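Local coordinates for maltose operon transcriptional repressor (Staphylococcus aureus subsp. aureus Mu50, PDB 3HCW), which probably represses transcription of maltose-utilisation genes as a LacI-family DNA-binding regulator whose C-terminal, periplasmic-binding-protein-like part would sense a sugar effector, at residues C242-P247 and E278-K283; L134-E139 and I197-M202; D70-L75 and E90-I95; N51-L56 and D81-M86; I97-S102 and H110-N115. All coordinates share one frame; numbering follows the deposited sequence. Where two conformers were deposited one is given.

Contact 1: C242-P247 and E278-K283; sequences CIDIKP and ELKIRK
Four backbone hydrogen bonds lace strand 241-244 antiparallel to the end of strand 272-280. Cys242 and Lys280 form one hydrogen-bonded pair, its shorter bond running from Lys280 N to Cys242 O (2.8 Å) almost along the C=O axis. Asp244 and Glu278 form the other; Asp244 N reaches Glu278 O at 2.7 Å from above the carbonyl plane. The non-hydrogen-bonded pair between them, Ile243 with Leu279, turns to the face covered by helix 115-129, and its methyls meet obliquely, CD1 to CD1 at 4.0 Å. Strand 272-280 crosses between the two lobes of the periplasmic-binding-protein-like fold, and the pairing ties it to the lobe of strand 241-244. The face of Asp244 and Lys280 is ionic. Asp244 CG stands anti to the backbone N (chi1 -177°), and OD2 takes Lys280 NZ on its anti lone pair at 3.0 Å and Lys246 NZ from above the carboxylate plane at 2.7 Å. Lys246 NZ, swung across by a bend at chi2, also meets the anti lone pair of Glu278 OE1 at 2.9 Å; Lys280 NZ reaches that oxygen only weakly. The two ammonium groups, 3.7 Å apart NZ to NZ, have two carboxylates that probably offset their repulsion. Asp244 OD1 accepts from Lys246 N, an Asx turn. Arg282 NH1, hydrogen-bonded to Gln240 O and in a salt bridge with Asp229, sets its guanidinium edge against Cys242 SG.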
# COMPACT_ATOMS: atom_id res chain seq x y z
N CYS A 242 -8.17 7.99 -12.89
CA CYS A 242 -6.81 8.39 -12.61
C CYS A 242 -5.84 8.15 -13.74
O CYS A 242 -6.12 7.43 -14.71
CB CYS A 242 -6.27 7.74 -11.32
SG CYS A 242 -6.78 6.07 -11.05
N ILE A 243 -4.72 8.85 -13.63
CA ILE A 243 -3.63 8.74 -14.56
C ILE A 243 -2.66 7.69 -14.03
O ILE A 243 -2.11 7.83 -12.93
CB ILE A 243 -2.88 10.09 -14.70
CG1 ILE A 243 -3.82 11.20 -15.20
CG2 ILE A 243 -1.68 9.93 -15.62
CD1 ILE A 243 -4.30 11.03 -16.67
N ASP A 244 -2.47 6.63 -14.81
CA ASP A 244 -1.47 5.61 -14.52
C ASP A 244 -0.07 6.13 -14.92
O ASP A 244 0.18 6.39 -16.08
CB ASP A 244 -1.84 4.34 -15.29
CG ASP A 244 -0.89 3.18 -15.01
OD1 ASP A 244 -0.00 3.30 -14.14
OD2 ASP A 244 -1.06 2.13 -15.68
N ILE A 245 0.83 6.28 -13.96
CA ILE A 245 2.12 6.91 -14.26
C ILE A 245 3.27 5.90 -14.35
O ILE A 245 4.45 6.28 -14.31
CB ILE A 245 2.44 8.08 -13.29
CG1 ILE A 245 2.67 7.58 -11.86
CG2 ILE A 245 1.34 9.12 -13.34
CD1 ILE A 245 3.16 8.65 -10.91
N LYS A 246 2.89 4.62 -14.48
CA LYS A 246 3.80 3.49 -14.68
C LYS A 246 5.02 3.48 -13.74
O LYS A 246 6.17 3.54 -14.22
CB LYS A 246 4.25 3.43 -16.15
CG LYS A 246 3.17 3.78 -17.18
CD LYS A 246 2.21 2.62 -17.42
CE LYS A 246 1.05 3.07 -18.30
NZ LYS A 246 -0.10 2.13 -18.21
N PRO A 247 4.79 3.41 -12.42
CA PRO A 247 5.93 3.50 -11.47
C PRO A 247 6.91 2.32 -11.53
O PRO A 247 8.12 2.50 -11.29
CB PRO A 247 5.24 3.63 -10.10
CG PRO A 247 3.86 3.03 -10.30
CD PRO A 247 3.49 3.29 -11.73
N GLU A 278 -1.11 6.98 -18.80
CA GLU A 278 -2.37 6.52 -19.36
C GLU A 278 -3.55 6.83 -18.43
O GLU A 278 -3.56 6.43 -17.27
CB GLU A 278 -2.30 5.01 -19.65
CG GLU A 278 -3.61 4.38 -20.07
CD GLU A 278 -3.51 2.86 -20.25
OE1 GLU A 278 -2.50 2.26 -19.84
OE2 GLU A 278 -4.47 2.27 -20.81
N LEU A 279 -4.51 7.57 -18.96
CA LEU A 279 -5.79 7.79 -18.31
C LEU A 279 -6.58 6.48 -18.21
O LEU A 279 -6.72 5.77 -19.20
CB LEU A 279 -6.60 8.85 -19.07
CG LEU A 279 -8.03 9.15 -18.59
CD1 LEU A 279 -8.03 9.82 -17.24
CD2 LEU A 279 -8.76 9.99 -19.61
N LYS A 280 -7.03 6.17 -17.00
CA LYS A 280 -7.95 5.06 -16.72
C LYS A 280 -9.26 5.67 -16.21
O LYS A 280 -9.31 6.18 -15.09
CB LYS A 280 -7.38 4.12 -15.65
CG LYS A 280 -6.01 3.51 -15.92
CD LYS A 280 -6.13 2.15 -16.61
CE LYS A 280 -4.86 1.31 -16.45
NZ LYS A 280 -3.66 1.95 -17.07
N ILE A 281 -10.31 5.62 -17.03
CA ILE A 281 -11.62 6.19 -16.69
C ILE A 281 -12.41 5.22 -15.83
O ILE A 281 -12.58 4.05 -16.18
CB ILE A 281 -12.42 6.56 -17.95
CG1 ILE A 281 -11.60 7.51 -18.83
CG2 ILE A 281 -13.78 7.18 -17.56
CD1 ILE A 281 -12.15 7.70 -20.25
N ARG A 282 -12.89 5.71 -14.69
CA ARG A 282 -13.70 4.89 -13.78
C ARG A 282 -14.97 5.64 -13.39
O ARG A 282 -15.29 6.68 -13.98
CB ARG A 282 -12.87 4.46 -12.55
CG ARG A 282 -11.65 3.59 -12.88
CD ARG A 282 -11.25 2.67 -11.72
NE ARG A 282 -10.09 1.85 -12.08
CZ ARG A 282 -8.82 2.26 -11.96
NH1 ARG A 282 -8.54 3.47 -11.46
NH2 ARG A 282 -7.83 1.46 -12.33
N LYS A 283 -15.70 5.13 -12.39
CA LYS A 283 -17.01 5.67 -12.00
C LYS A 283 -16.99 7.15 -11.54
O LYS A 283 -17.94 7.89 -11.80
CB LYS A 283 -17.64 4.74 -10.94
CG LYS A 283 -18.82 5.32 -10.12
CD LYS A 283 -20.12 5.47 -10.92
CE LYS A 283 -20.93 4.18 -10.97
NZ LYS A 283 -22.14 4.33 -11.82

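Contact 2: L134-E139 and I197-M202; sequences LIFITE and ISLDAM
Phe136 carries CG anti to its backbone N (chi1 -163°), which lays the ring alongside segment 197-202, and Leu199 CG, likewise anti to N (chi1 -178°), points its branches back at Thr138. The backbones between them are neighbouring parallel strands of the Rossmann-like sheet in the periplasmic-binding-protein-like domain, strand 194-198 beside strand 133-139. Three hydrogen bonds join them: Ile197 N to Ile135 O, Ile137 N to Ile197 O at 2.7 Å, and Leu199 N to Ile137 O. The last lies beyond the end of strand 194-198, where the chain turns into helix 201-213. Ile197 CG2 abuts the CD1-CE1 side of the Phe136 ring, CE1 at 3.6 Å, while Ile197 O sits over one face of that ring, offset toward its rim. Helix 144-159 adds Phe153, whose ring meets Phe136 with the planes about 55° apart, so the Phe136 ring lies between the sheet and that helix. Leu199 crosses Thr138 obliquely, its CD2 3.4 Å from Thr138 OG1; that hydroxyl is satisfied by Ser146 OG. Ser198 OG, on the other face with Ile137, bonds His204 ND1. Asp200 is the N-cap of helix 201-213: its OD2 is met by Met202 N from above the carboxylate plane, and OD1 bonds Asn228 ND2. One water donates to both nearby carboxylates, 2.6 Å from Asp200 OD2 and 2.8 Å from Glu139 OE1.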
# COMPACT_ATOMS: atom_id res chain seq x y z
N LEU A 134 -13.56 23.94 -11.34
CA LEU A 134 -12.54 22.93 -11.02
C LEU A 134 -11.75 23.27 -9.76
O LEU A 134 -11.47 24.44 -9.49
CB LEU A 134 -11.58 22.76 -12.20
CG LEU A 134 -12.14 22.34 -13.56
CD1 LEU A 134 -11.20 22.71 -14.69
CD2 LEU A 134 -12.44 20.86 -13.58
N ILE A 135 -11.40 22.23 -9.00
CA ILE A 135 -10.58 22.36 -7.79
C ILE A 135 -9.39 21.41 -7.88
O ILE A 135 -9.57 20.21 -8.13
CB ILE A 135 -11.40 22.06 -6.50
CG1 ILE A 135 -12.63 22.96 -6.40
CG2 ILE A 135 -10.53 22.22 -5.25
CD1 ILE A 135 -13.86 22.27 -5.79
N PHE A 136 -8.17 21.94 -7.72
CA PHE A 136 -6.98 21.11 -7.60
C PHE A 136 -6.48 21.13 -6.16
O PHE A 136 -6.28 22.20 -5.58
CB PHE A 136 -5.84 21.57 -8.52
CG PHE A 136 -4.75 20.54 -8.72
CD1 PHE A 136 -4.80 19.67 -9.82
CD2 PHE A 136 -3.68 20.44 -7.82
CE1 PHE A 136 -3.80 18.71 -10.02
CE2 PHE A 136 -2.68 19.48 -8.01
CZ PHE A 136 -2.73 18.61 -9.11
N ILE A 137 -6.28 19.95 -5.60
CA ILE A 137 -5.80 19.82 -4.23
C ILE A 137 -4.38 19.27 -4.21
O ILE A 137 -4.10 18.22 -4.80
CB ILE A 137 -6.77 18.98 -3.36
CG1 ILE A 137 -8.20 19.54 -3.45
CG2 ILE A 137 -6.30 18.93 -1.91
CD1 ILE A 137 -9.20 18.88 -2.52
N THR A 138 -3.48 19.99 -3.56
CA THR A 138 -2.07 19.59 -3.51
C THR A 138 -1.50 19.52 -2.08
O THR A 138 -2.15 19.96 -1.12
CB THR A 138 -1.19 20.48 -4.45
OG1 THR A 138 0.09 19.87 -4.62
CG2 THR A 138 -1.03 21.91 -3.90
N GLU A 139 -0.32 18.93 -1.97
CA GLU A 139 0.42 18.80 -0.71
C GLU A 139 1.54 19.82 -0.63
O GLU A 139 2.07 20.24 -1.65
CB GLU A 139 1.05 17.41 -0.61
CG GLU A 139 0.23 16.37 0.12
CD GLU A 139 0.84 14.97 0.01
OE1 GLU A 139 1.18 14.54 -1.12
OE2 GLU A 139 0.97 14.30 1.06
N ILE A 197 -9.73 17.46 -8.28
CA ILE A 197 -8.53 16.72 -8.66
C ILE A 197 -7.46 16.81 -7.58
O ILE A 197 -7.14 17.91 -7.11
CB ILE A 197 -7.99 17.16 -10.05
CG1 ILE A 197 -8.95 16.72 -11.16
CG2 ILE A 197 -6.60 16.54 -10.32
CD1 ILE A 197 -8.80 17.49 -12.49
N SER A 198 -6.94 15.66 -7.16
CA SER A 198 -5.86 15.60 -6.18
C SER A 198 -4.55 15.24 -6.85
O SER A 198 -4.52 14.43 -7.78
CB SER A 198 -6.14 14.58 -5.08
OG SER A 198 -7.38 14.82 -4.44
N LEU A 199 -3.49 15.82 -6.32
CA LEU A 199 -2.10 15.56 -6.68
C LEU A 199 -1.69 14.08 -6.79
O LEU A 199 -0.94 13.70 -7.68
CB LEU A 199 -1.19 16.26 -5.65
CG LEU A 199 0.31 16.14 -5.89
CD1 LEU A 199 0.68 16.92 -7.14
CD2 LEU A 199 1.10 16.64 -4.70
N ASP A 200 -2.18 13.26 -5.86
CA ASP A 200 -1.69 11.90 -5.67
C ASP A 200 -2.76 11.10 -4.94
O ASP A 200 -3.51 11.65 -4.15
CB ASP A 200 -0.40 11.93 -4.82
CG ASP A 200 0.07 10.55 -4.40
OD1 ASP A 200 0.44 9.76 -5.29
OD2 ASP A 200 0.05 10.25 -3.18
N ALA A 201 -2.81 9.80 -5.22
CA ALA A 201 -3.83 8.89 -4.70
C ALA A 201 -3.91 8.78 -3.17
O ALA A 201 -4.99 8.65 -2.62
CB ALA A 201 -3.62 7.51 -5.31
N MET A 202 -2.77 8.85 -2.48
CA MET A 202 -2.74 8.74 -1.02
C MET A 202 -3.42 9.94 -0.36
O MET A 202 -4.25 9.76 0.54
CB MET A 202 -1.29 8.57 -0.51
CG MET A 202 -1.16 7.87 0.85
SD MET A 202 -2.09 6.31 1.05
CE MET A 202 -1.40 5.33 -0.27
O HOH W 1 -0.07 12.04 -1.29

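Contact 3: D70-L75 and E90-I95; sequences DAFILL and ESMPFI
Met92 folds back on itself, bent at chi2 and chi3, and drops its CE between Asp70 O and the edge of the Phe72 ring. That methyl lies 3.5 Å from Asp70 O and 4.1 Å from Phe72 CE2. Next to it Pro93 sets the CD corner of its ring against the same carbonyl, CD 3.7 Å from Asp70 O, while Pro93 O lies 3.4 Å from Ala71 CB. Beyond these bumps the backbones settle into parallel pairing, Phe72 N to Pro93 O, Ile95 N to Phe72 O and Leu74 N to Ile95 O, the second donor standing above the carbonyl plane. The segments are the two strands of a right-handed beta-alpha-beta crossover, strand 71-74, helix 82-89, strand 94-97, in the N-terminal lobe of the periplasmic-binding-protein-like fold. On one face Phe72 and Phe94 touch through their CB atoms (4.0 Å) and then part. Phe94 CG occupies the crowded position between backbone N and carbonyl carbon (chi1 66°) and its ring turns away to stack on Phe108, whereas the Phe72 ring, with CG anti to the carbonyl carbon, settles among Met63, Ile64 and Leu87. On the other face Ile73 and Ile95 run alongside each other in the same direction, CG2 against CG2 at 3.6 Å; their shared ridge packs against helix 247-263 at Ile258, Ala257 and Ile261.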
# COMPACT_ATOMS: atom_id res chain seq x y z
N ASP A 70 27.99 1.97 -4.89
CA ASP A 70 28.68 2.38 -6.11
C ASP A 70 28.02 3.61 -6.71
O ASP A 70 28.68 4.44 -7.33
CB ASP A 70 28.72 1.23 -7.12
CG ASP A 70 29.52 0.02 -6.61
OD1 ASP A 70 29.51 -1.04 -7.29
OD2 ASP A 70 30.15 0.12 -5.54
N ALA A 71 26.71 3.73 -6.51
CA ALA A 71 25.93 4.80 -7.10
C ALA A 71 24.59 5.01 -6.41
O ALA A 71 24.20 4.23 -5.53
CB ALA A 71 25.71 4.53 -8.58
N PHE A 72 23.90 6.06 -6.82
CA PHE A 72 22.64 6.45 -6.20
C PHE A 72 21.53 6.66 -7.21
O PHE A 72 21.78 6.91 -8.38
CB PHE A 72 22.83 7.74 -5.41
CG PHE A 72 23.49 7.54 -4.09
CD1 PHE A 72 22.73 7.25 -2.97
CD2 PHE A 72 24.87 7.63 -3.97
CE1 PHE A 72 23.33 7.07 -1.72
CE2 PHE A 72 25.48 7.46 -2.73
CZ PHE A 72 24.71 7.18 -1.60
N ILE A 73 20.30 6.53 -6.75
CA ILE A 73 19.15 6.93 -7.52
C ILE A 73 18.32 7.80 -6.58
O ILE A 73 17.81 7.29 -5.58
CB ILE A 73 18.32 5.71 -8.01
CG1 ILE A 73 19.14 4.80 -8.94
CG2 ILE A 73 17.05 6.16 -8.72
CD1 ILE A 73 18.37 3.59 -9.46
N LEU A 74 18.25 9.10 -6.86
CA LEU A 74 17.38 10.01 -6.10
C LEU A 74 15.94 9.82 -6.55
O LEU A 74 15.63 10.03 -7.72
CB LEU A 74 17.77 11.48 -6.30
CG LEU A 74 19.18 11.94 -5.96
CD1 LEU A 74 19.28 13.44 -6.13
CD2 LEU A 74 19.53 11.58 -4.55
N LEU A 75 15.07 9.43 -5.63
CA LEU A 75 13.68 9.12 -5.95
C LEU A 75 12.74 10.34 -5.90
O LEU A 75 11.53 10.18 -5.77
CB LEU A 75 13.13 8.04 -5.03
CG LEU A 75 13.48 6.55 -5.04
CD1 LEU A 75 12.18 5.76 -5.12
CD2 LEU A 75 14.37 6.14 -6.15
N GLU A 90 30.78 15.39 -4.05
CA GLU A 90 31.59 14.23 -3.71
C GLU A 90 31.67 13.20 -4.84
O GLU A 90 31.93 12.02 -4.60
CB GLU A 90 31.09 13.61 -2.40
CG GLU A 90 30.84 14.66 -1.31
CD GLU A 90 31.49 14.34 0.02
OE1 GLU A 90 31.89 15.29 0.72
OE2 GLU A 90 31.60 13.14 0.36
N SER A 91 31.46 13.68 -6.07
CA SER A 91 31.66 12.94 -7.33
C SER A 91 30.97 11.58 -7.49
O SER A 91 31.45 10.72 -8.25
CB SER A 91 33.16 12.83 -7.64
OG SER A 91 33.66 14.05 -8.14
N MET A 92 29.84 11.39 -6.80
CA MET A 92 29.10 10.13 -6.87
C MET A 92 28.21 10.07 -8.11
O MET A 92 27.46 11.01 -8.37
CB MET A 92 28.26 9.93 -5.61
CG MET A 92 29.06 9.60 -4.34
SD MET A 92 30.14 8.16 -4.48
CE MET A 92 28.98 6.83 -4.85
N PRO A 93 28.30 8.97 -8.89
CA PRO A 93 27.40 8.76 -10.03
C PRO A 93 25.97 8.59 -9.55
O PRO A 93 25.75 7.94 -8.52
CB PRO A 93 27.90 7.43 -10.63
CG PRO A 93 29.30 7.28 -10.12
CD PRO A 93 29.25 7.86 -8.74
N PHE A 94 25.02 9.20 -10.25
CA PHE A 94 23.61 9.09 -9.87
C PHE A 94 22.58 9.23 -10.99
O PHE A 94 22.88 9.71 -12.08
CB PHE A 94 23.25 10.00 -8.67
CG PHE A 94 23.34 11.47 -8.95
CD1 PHE A 94 24.54 12.15 -8.77
CD2 PHE A 94 22.22 12.19 -9.33
CE1 PHE A 94 24.64 13.52 -8.99
CE2 PHE A 94 22.30 13.57 -9.57
CZ PHE A 94 23.52 14.23 -9.39
N ILE A 95 21.36 8.78 -10.69
CA ILE A 95 20.18 9.02 -11.51
C ILE A 95 19.21 9.83 -10.65
O ILE A 95 19.25 9.75 -9.43
CB ILE A 95 19.55 7.67 -12.00
CG1 ILE A 95 19.80 7.47 -13.49
CG2 ILE A 95 18.05 7.62 -11.85
CD1 ILE A 95 21.23 7.34 -13.84

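Contact 4: N51-L56 and D81-M86; sequences NNMNDL and DPIKQM
Met53 reaches across as a probe from the first turn of helix 53-65 to the first turn of helix 82-89, two helices on the same face of the N-terminal lobe's Rossmann-like sheet. Its CG is anti to the backbone N (chi1 -165°), the chain bends at chi2 (44°) and then straightens, so that CE leads. The Met53 chain crosses Pro82 obliquely, and its CE touches the CD-CG side of the ring, 3.6 Å from Pro82 CD. The same CE also touches Ile83: with CG1 anti to the backbone N, Ile83 CG2 takes the crowded position and stands 3.8 Å from Met53 CE. Pro82 and Ile83 thus offer neighbouring surfaces to one methyl. Leu56, one turn after Met53, lies farther off and leans with Ile83 on Val13 of the sheet. No hydrogen bond links the segments; Asn52 and Asp81 OD1 serve their own helix starts. Asn52 OD1 accepts from Asp55 N, an N-cap bond reinforced by a side-chain bond from Asn52 ND2 to Asp55 OD2. At the other N-cap Asp81 OD1 takes Lys84 N weakly. Asp81 OD2, bonded to Tyr76 OH, lies 4.0 Å from Met53 CE.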
# COMPACT_ATOMS: atom_id res chain seq x y z
N ASN A 51 13.95 10.18 7.91
CA ASN A 51 12.62 10.80 7.89
C ASN A 51 12.62 12.34 7.84
O ASN A 51 11.55 12.95 7.74
CB ASN A 51 11.78 10.29 9.07
CG ASN A 51 12.44 10.54 10.43
OD1 ASN A 51 12.13 11.51 11.11
ND2 ASN A 51 13.35 9.64 10.82
N ASN A 52 13.80 12.95 7.90
CA ASN A 52 13.91 14.41 7.76
C ASN A 52 15.18 14.80 7.01
O ASN A 52 16.08 13.98 6.85
CB ASN A 52 13.83 15.10 9.12
CG ASN A 52 14.96 14.71 10.06
OD1 ASN A 52 16.06 15.26 9.99
ND2 ASN A 52 14.68 13.78 10.96
N MET A 53 15.27 16.06 6.58
CA MET A 53 16.35 16.54 5.72
C MET A 53 17.76 16.52 6.33
O MET A 53 18.73 16.15 5.66
CB MET A 53 16.03 17.93 5.17
CG MET A 53 16.92 18.34 3.99
SD MET A 53 17.07 16.97 2.83
CE MET A 53 18.45 17.49 1.85
N ASN A 54 17.88 16.94 7.59
CA ASN A 54 19.18 16.95 8.26
C ASN A 54 19.72 15.54 8.49
O ASN A 54 20.91 15.29 8.33
CB ASN A 54 19.11 17.75 9.56
CG ASN A 54 18.81 19.22 9.33
OD1 ASN A 54 17.94 19.79 9.99
ND2 ASN A 54 19.51 19.84 8.39
N ASP A 55 18.81 14.63 8.85
CA ASP A 55 19.14 13.22 9.04
C ASP A 55 19.43 12.50 7.71
O ASP A 55 20.25 11.58 7.67
CB ASP A 55 18.02 12.50 9.81
CG ASP A 55 18.00 12.86 11.29
OD1 ASP A 55 18.96 13.49 11.79
OD2 ASP A 55 17.02 12.49 11.97
N LEU A 56 18.74 12.91 6.64
CA LEU A 56 18.94 12.32 5.31
C LEU A 56 20.24 12.80 4.71
O LEU A 56 20.88 12.07 3.94
CB LEU A 56 17.75 12.62 4.38
CG LEU A 56 17.55 11.88 3.05
CD1 LEU A 56 17.02 10.47 3.24
CD2 LEU A 56 16.61 12.66 2.16
N ASP A 81 18.30 21.06 -4.20
CA ASP A 81 18.35 19.88 -3.34
C ASP A 81 19.80 19.74 -2.87
O ASP A 81 20.71 19.55 -3.69
CB ASP A 81 17.88 18.64 -4.11
CG ASP A 81 17.77 17.39 -3.24
OD1 ASP A 81 18.05 16.29 -3.75
OD2 ASP A 81 17.40 17.51 -2.05
N PRO A 82 20.02 19.87 -1.54
CA PRO A 82 21.36 19.84 -0.94
C PRO A 82 22.00 18.45 -0.93
O PRO A 82 23.23 18.34 -0.86
CB PRO A 82 21.12 20.33 0.49
CG PRO A 82 19.71 20.84 0.53
CD PRO A 82 18.98 20.08 -0.52
N ILE A 83 21.18 17.41 -0.97
CA ILE A 83 21.68 16.04 -1.07
C ILE A 83 22.02 15.68 -2.54
O ILE A 83 22.92 14.88 -2.78
CB ILE A 83 20.75 15.02 -0.31
CG1 ILE A 83 21.37 13.62 -0.24
CG2 ILE A 83 19.38 14.98 -0.90
CD1 ILE A 83 20.87 12.63 -1.30
N LYS A 84 21.32 16.30 -3.50
CA LYS A 84 21.76 16.26 -4.90
C LYS A 84 23.07 17.03 -5.05
O LYS A 84 23.94 16.62 -5.82
CB LYS A 84 20.68 16.84 -5.83
CG LYS A 84 20.98 16.70 -7.34
CD LYS A 84 19.77 17.03 -8.21
CE LYS A 84 19.54 18.54 -8.33
NZ LYS A 84 18.24 18.85 -9.00
N GLN A 85 23.22 18.13 -4.31
CA GLN A 85 24.48 18.88 -4.24
C GLN A 85 25.62 18.09 -3.61
O GLN A 85 26.78 18.21 -4.03
CB GLN A 85 24.30 20.21 -3.50
CG GLN A 85 24.20 21.43 -4.41
CD GLN A 85 25.38 21.57 -5.37
OE1 GLN A 85 25.21 21.64 -6.59
NE2 GLN A 85 26.59 21.60 -4.81
N MET A 86 25.29 17.28 -2.60
CA MET A 86 26.24 16.40 -1.92
C MET A 86 26.88 15.42 -2.91
O MET A 86 28.11 15.36 -3.01
CB MET A 86 25.55 15.66 -0.77
CG MET A 86 26.43 14.73 0.09
SD MET A 86 25.46 14.05 1.45
CE MET A 86 25.51 15.44 2.57

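Contact 5: I97-S102 and H110-N115; sequences IGKPTS and HIDNDN. With GOL (glycerol), chain C.
Glycerol O1 is gripped twice: it donates to Asn113 OD1 at 2.8 Å and accepts from Asn115 ND2 at 3.0 Å along a nearly straight N-H (164°). The neighbouring hydroxyl O2 donates to Asp112 OD1 at 2.7 Å, and O3 reaches Ile97 O only weakly. Second-shell bonds position these groups, Asn113 ND2 to Ile245 O and Ile275 O, Asn115 OD1 to Arg149 NE. Asp112 CG lies anti to its backbone N (chi1 -151°), which turns the carboxylate over the Gly98 backbone, OD2 lying 3.3 Å from Gly98 C. Gly98, at phi 147°, has a backbone in which a CB would strike the preceding carbonyl oxygen; its N donates to Ile111 O (2.9 Å) from above the carbonyl plane, continuing the parallel pairing of Ile97 with Ile111. Pro100 and His110 run antiparallel past one another. Pro100 CB stands almost on the normal of the imidazole, a CH-pi contact 4.0 Å from the His110 ring centroid, while at the ring's edge His110 ND1 gives a weak bond to Gly98 O. His110 NE2 is held by Asp105, so both ring nitrogens have partners. The bent Lys99 chain ends in a salt bridge with Asp148 of helix 144-159, in the other lobe. The glycerol, probably from the crystallisation liquor, is consistent with the inter-lobe effector cleft of periplasmic-binding-protein-like regulators.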
# COMPACT_ATOMS: atom_id res chain seq x y z
N ILE A 97 15.04 10.38 -10.35
CA ILE A 97 13.68 10.20 -10.80
C ILE A 97 12.93 11.51 -10.57
O ILE A 97 12.64 11.88 -9.42
CB ILE A 97 13.01 8.99 -10.15
CG1 ILE A 97 13.83 7.73 -10.44
CG2 ILE A 97 11.58 8.84 -10.68
CD1 ILE A 97 13.17 6.46 -10.01
N GLY A 98 12.65 12.21 -11.67
CA GLY A 98 11.94 13.49 -11.66
C GLY A 98 12.42 14.41 -12.78
O GLY A 98 13.07 13.96 -13.73
N LYS A 99 12.09 15.70 -12.65
CA LYS A 99 12.37 16.69 -13.69
C LYS A 99 13.69 17.46 -13.51
O LYS A 99 13.95 17.99 -12.43
CB LYS A 99 11.22 17.70 -13.76
CG LYS A 99 11.00 18.31 -15.16
CD LYS A 99 10.65 19.79 -15.10
CE LYS A 99 9.91 20.16 -13.84
NZ LYS A 99 9.35 21.54 -13.96
N PRO A 100 14.50 17.55 -14.59
CA PRO A 100 15.67 18.44 -14.63
C PRO A 100 15.24 19.88 -14.46
O PRO A 100 14.28 20.32 -15.08
CB PRO A 100 16.24 18.21 -16.03
CG PRO A 100 15.12 17.59 -16.83
CD PRO A 100 14.34 16.78 -15.84
N THR A 101 15.96 20.60 -13.61
CA THR A 101 15.55 21.94 -13.20
C THR A 101 16.66 23.00 -13.33
O THR A 101 16.46 24.17 -12.98
CB THR A 101 14.97 21.91 -11.76
OG1 THR A 101 14.80 23.25 -11.26
CG2 THR A 101 15.89 21.14 -10.80
N SER A 102 17.81 22.61 -13.87
CA SER A 102 19.00 23.47 -13.83
C SER A 102 19.96 23.24 -14.99
O SER A 102 19.76 22.33 -15.80
CB SER A 102 19.73 23.27 -12.50
OG SER A 102 20.54 24.40 -12.21
N HIS A 110 17.98 11.98 -16.02
CA HIS A 110 16.71 12.04 -15.31
C HIS A 110 15.69 11.10 -15.96
O HIS A 110 15.68 10.92 -17.18
CB HIS A 110 16.16 13.46 -15.33
CG HIS A 110 16.85 14.40 -14.39
ND1 HIS A 110 16.21 14.96 -13.30
CD2 HIS A 110 18.11 14.88 -14.37
CE1 HIS A 110 17.05 15.75 -12.66
NE2 HIS A 110 18.21 15.72 -13.29
N ILE A 111 14.86 10.50 -15.12
CA ILE A 111 13.77 9.65 -15.57
C ILE A 111 12.47 10.21 -15.00
O ILE A 111 12.32 10.32 -13.79
CB ILE A 111 13.99 8.15 -15.17
CG1 ILE A 111 15.13 7.52 -15.99
CG2 ILE A 111 12.76 7.33 -15.42
CD1 ILE A 111 16.44 7.52 -15.31
N ASP A 112 11.54 10.59 -15.86
CA ASP A 112 10.31 11.23 -15.41
C ASP A 112 9.11 10.76 -16.24
O ASP A 112 9.28 10.08 -17.26
CB ASP A 112 10.48 12.75 -15.54
CG ASP A 112 9.65 13.54 -14.52
OD1 ASP A 112 8.99 12.93 -13.65
OD2 ASP A 112 9.65 14.78 -14.61
N ASN A 113 7.91 11.09 -15.77
CA ASN A 113 6.73 11.16 -16.63
C ASN A 113 6.66 12.59 -17.14
O ASN A 113 7.34 13.48 -16.60
CB ASN A 113 5.44 10.90 -15.84
CG ASN A 113 5.41 9.55 -15.16
OD1 ASN A 113 5.40 9.47 -13.94
ND2 ASN A 113 5.39 8.49 -15.96
N ASP A 114 5.83 12.81 -18.16
CA ASP A 114 5.47 14.17 -18.57
C ASP A 114 4.27 14.58 -17.72
O ASP A 114 3.13 14.23 -18.00
CB ASP A 114 5.18 14.25 -20.08
CG ASP A 114 4.99 15.69 -20.59
OD1 ASP A 114 5.04 15.90 -21.82
OD2 ASP A 114 4.76 16.61 -19.78
N ASN A 115 4.55 15.32 -16.65
CA ASN A 115 3.54 15.56 -15.62
C ASN A 115 2.59 16.70 -15.96
O ASN A 115 1.47 16.76 -15.44
CB ASN A 115 4.19 15.73 -14.24
CG ASN A 115 4.31 14.41 -13.49
OD1 ASN A 115 3.33 13.68 -13.33
ND2 ASN A 115 5.51 14.12 -13.00
C1 GOL C . 6.13 11.28 -10.56
O1 GOL C . 5.73 11.32 -11.91
C2 GOL C . 7.65 11.31 -10.52
O2 GOL C . 8.10 11.09 -11.83
C3 GOL C . 8.21 12.66 -10.05
O3 GOL C . 9.39 12.46 -9.27

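In the fold
Along the chain, contacts 3 and 4 interleave in the N-terminal lobe, then come contact 5, contact 2 and contact 1. Contacts 1, 2, 3 and 5 reach the sheets of the two lobes, continuous through crossover strand 272-280, and contact 4 packs helices 53-65 and 82-89 on the N-terminal one, its centre about 13 Å from that of contact 3, where Leu74 meets Ile83. Strand 94-97 serves contacts 3 and 5, joined by Leu74 O to Ile97 N. Contact 5 abuts contact 1 through Asn113 ND2 and Ile245 O, beside the crossover strand. Contacts 2 and 3, about 31 Å apart between centres, mark opposite lobes, with contact 5 near the cleft where an effector would probably bind.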